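Local coordinates for inner membrane lipoprotein SadB (Salmonella enterica, PDB 4C47) that is required for proper surface expression of the autotransporter adhesin SadA and may take a direct part in its biogenesis, at residues I85-I90 and I183-E188. Sequence-based numbering, arbitrary orientation.
Sequences INNGNI and IGIDME
Ile85 and Ile185 meet branch to branch where strands 82-86 and 180-186, which belong to different sheets of the C-terminal β-sandwich, come to their ends. CG2 of Ile85 lies 3.6 Å from CG1 of Ile185, while the side chains of Ile85 and Ile183 cross at about a right angle, CD1 of Ile85 touching CG2 of Ile183 at 3.7 Å. With CG2 anti to its backbone N, Ile85 turns this methyl to Ile185. Ile183 and Ile185 also pack on Phe125, so the apolar cluster continues onto strand 124-130, the neighbour of strand 180-186 in its sheet. Farther along, Met187, bent at chi2 and chi3, brings SD to 3.6 Å from CD1 of Ile90, and its CE rests on CB of Asn89.

The polar part centres on Asn87, whose amide reaches Met187 tip to tip. Its ND2 makes a weak hydrogen bond of 3.4 Å to Met187 SD and also donates to a water, at 2.8 Å, which in turn donates to Ile185 O. On the other side of the amide, Asn87 OD1 accepts from Asn89 N, tilted from the carbonyl plane, and from Ile90 N at 2.9 Å, in that plane and almost straight (175°). These bonds form an Asx turn and an Asx motif; a second Asx turn joins Asn86 OD1 to Gly88 N, whose positive phi (97°) suits glycine.

The amide of Asn87 is thus gripped at both ends: OD1 shapes its own hairpin turn, which fixes the amide's rotation, and ND2 is directed across the sandwich, where a bridging water and a weak bond to sulfur supplement the apolar packing between the two segments, which share no direct backbone hydrogen bond.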
ATOM      1  N   ILE A  85      -6.895  19.831  -8.351  1.00 52.44           N
ATOM      2  CA  ILE A  85      -5.813  19.517  -7.427  1.00 49.54           C
ATOM      3  C   ILE A  85      -6.379  19.366  -6.019  1.00 54.54           C
ATOM      4  O   ILE A  85      -6.988  20.291  -5.483  1.00 51.29           O
ATOM      5  CB  ILE A  85      -4.728  20.608  -7.408  1.00 47.53           C
ATOM      6  CG1 ILE A  85      -4.221  20.897  -8.820  1.00 48.04           C
ATOM      7  CG2 ILE A  85      -3.583  20.193  -6.501  1.00 45.32           C
ATOM      8  CD1 ILE A  85      -3.232  22.053  -8.880  1.00 54.98           C
ATOM      9  N   ASN A  86      -6.178  18.198  -5.420  1.00 44.19           N
ATOM     10  CA  ASN A  86      -6.727  17.910  -4.099  1.00 49.07           C
ATOM     11  C   ASN A  86      -5.776  17.016  -3.314  1.00 57.75           C
ATOM     12  O   ASN A  86      -5.525  15.875  -3.704  1.00 61.35           O
ATOM     13  CB  ASN A  86      -8.110  17.255  -4.232  1.00 52.48           C
ATOM     14  CG  ASN A  86      -8.824  17.088  -2.893  1.00 62.88           C
ATOM     15  OD1 ASN A  86      -8.201  16.844  -1.858  1.00 79.20           O
ATOM     16  ND2 ASN A  86     -10.142  17.213  -2.916  1.00 61.81           N
ATOM     17  N   ASN A  87      -5.250  17.539  -2.209  1.00 60.17           N
ATOM     18  CA  ASN A  87      -4.293  16.797  -1.393  1.00 50.06           C
ATOM     19  C   ASN A  87      -4.880  16.289  -0.080  1.00 55.31           C
ATOM     20  O   ASN A  87      -4.153  15.819   0.798  1.00 67.12           O
ATOM     21  CB  ASN A  87      -3.040  17.637  -1.123  1.00 51.32           C
ATOM     22  CG  ASN A  87      -3.344  18.934  -0.385  1.00 61.35           C
ATOM     23  OD1 ASN A  87      -4.476  19.182   0.034  1.00 63.87           O
ATOM     24  ND2 ASN A  87      -2.321  19.768  -0.218  1.00 58.63           N
ATOM     25  N   GLY A  88      -6.196  16.395   0.056  1.00 60.00           N
ATOM     26  CA  GLY A  88      -6.864  15.948   1.263  1.00 73.78           C
ATOM     27  C   GLY A  88      -7.133  17.077   2.240  1.00 76.65           C
ATOM     28  O   GLY A  88      -7.874  16.908   3.206  1.00 81.58           O
ATOM     29  N   ASN A  89      -6.526  18.233   1.992  1.00 68.88           N
ATOM     30  CA  ASN A  89      -6.706  19.392   2.858  1.00 72.29           C
ATOM     31  C   ASN A  89      -7.215  20.600   2.090  1.00 71.64           C
ATOM     32  O   ASN A  89      -8.146  21.278   2.521  1.00 72.77           O
ATOM     33  CB  ASN A  89      -5.398  19.754   3.562  1.00 73.25           C
ATOM     34  CG  ASN A  89      -4.906  18.658   4.480  1.00 72.65           C
ATOM     35  OD1 ASN A  89      -5.669  17.789   4.895  1.00 79.31           O
ATOM     36  ND2 ASN A  89      -3.619  18.701   4.813  1.00 71.64           N
ATOM     37  N   ILE A  90      -6.582  20.872   0.955  1.00 67.02           N
ATOM     38  CA  ILE A  90      -6.975  21.982   0.104  1.00 60.78           C
ATOM     39  C   ILE A  90      -7.438  21.471  -1.255  1.00 57.08           C
ATOM     40  O   ILE A  90      -6.771  20.648  -1.881  1.00 64.52           O
ATOM     41  CB  ILE A  90      -5.819  22.989  -0.070  1.00 68.01           C
ATOM     42  CG1 ILE A  90      -5.598  23.767   1.226  1.00 85.03           C
ATOM     43  CG2 ILE A  90      -6.108  23.953  -1.203  1.00 68.57           C
ATOM     44  CD1 ILE A  90      -4.534  24.831   1.123  1.00 92.49           C
ATOM     45  N   ILE A 183       1.479  19.004 -11.377  1.00 49.09           N
ATOM     46  CA  ILE A 183       1.365  20.121 -10.451  1.00 53.99           C
ATOM     47  C   ILE A 183       0.840  19.700  -9.076  1.00 56.63           C
ATOM     48  O   ILE A 183      -0.172  19.006  -8.965  1.00 53.75           O
ATOM     49  CB  ILE A 183       0.515  21.263 -11.050  1.00 55.93           C
ATOM     50  CG1 ILE A 183       0.400  22.423 -10.059  1.00 61.49           C
ATOM     51  CG2 ILE A 183      -0.860  20.761 -11.473  1.00 55.97           C
ATOM     52  CD1 ILE A 183      -0.244  23.658 -10.643  1.00 70.01           C
ATOM     53  N   GLY A 184       1.552  20.121  -8.032  1.00 57.08           N
ATOM     54  CA  GLY A 184       1.177  19.806  -6.667  1.00 63.84           C
ATOM     55  C   GLY A 184       1.207  21.013  -5.746  1.00 70.93           C
ATOM     56  O   GLY A 184       1.737  22.070  -6.097  1.00 66.69           O
ATOM     57  N   ILE A 185       0.642  20.848  -4.556  1.00 75.61           N
ATOM     58  CA  ILE A 185       0.542  21.933  -3.586  1.00 69.45           C
ATOM     59  C   ILE A 185       1.576  21.828  -2.466  1.00 64.41           C
ATOM     60  O   ILE A 185       1.662  20.809  -1.780  1.00 64.80           O
ATOM     61  CB  ILE A 185      -0.857  21.970  -2.936  1.00 70.00           C
ATOM     62  CG1 ILE A 185      -1.933  22.219  -3.988  1.00 71.40           C
ATOM     63  CG2 ILE A 185      -0.918  23.045  -1.863  1.00 72.99           C
ATOM     64  CD1 ILE A 185      -1.810  23.556  -4.661  1.00 73.35           C
ATOM     65  N   ASP A 186       2.354  22.889  -2.282  1.00 71.27           N
ATOM     66  CA  ASP A 186       3.215  23.007  -1.113  1.00 82.76           C
ATOM     67  C   ASP A 186       2.449  23.767  -0.034  1.00 82.28           C
ATOM     68  O   ASP A 186       1.901  24.841  -0.289  1.00 74.97           O
ATOM     69  CB  ASP A 186       4.521  23.722  -1.463  1.00 87.60           C
ATOM     70  CG  ASP A 186       5.606  23.504  -0.420  1.00102.24           C
ATOM     71  OD1 ASP A 186       5.307  23.601   0.789  1.00108.45           O
ATOM     72  OD2 ASP A 186       6.759  23.228  -0.813  1.00107.89           O
ATOM     73  N   MET A 187       2.419  23.200   1.168  1.00 85.20           N
ATOM     74  CA  MET A 187       1.533  23.675   2.226  1.00 87.53           C
ATOM     75  C   MET A 187       2.260  24.364   3.375  1.00 89.88           C
ATOM     76  O   MET A 187       1.652  24.671   4.399  1.00 94.39           O
ATOM     77  CB  MET A 187       0.716  22.505   2.774  1.00 84.84           C
ATOM     78  CG  MET A 187      -0.177  21.852   1.743  1.00 78.24           C
ATOM     79  SD  MET A 187      -1.866  22.457   1.860  1.00 76.20           S
ATOM     80  CE  MET A 187      -2.365  21.715   3.406  1.00 66.97           C
ATOM     81  N   GLU A 188       3.554  24.611   3.196  1.00 88.29           N
ATOM     82  CA  GLU A 188       4.398  25.161   4.255  1.00 98.81           C
ATOM     83  C   GLU A 188       3.903  26.493   4.824  1.00108.11           C
ATOM     84  O   GLU A 188       3.754  26.634   6.037  1.00114.00           O
ATOM     85  CB  GLU A 188       5.842  25.304   3.765  1.00 98.21           C
TER
HETATM   86  O   HOH W   1       0.077  18.841  -1.222  1.00 73.48           O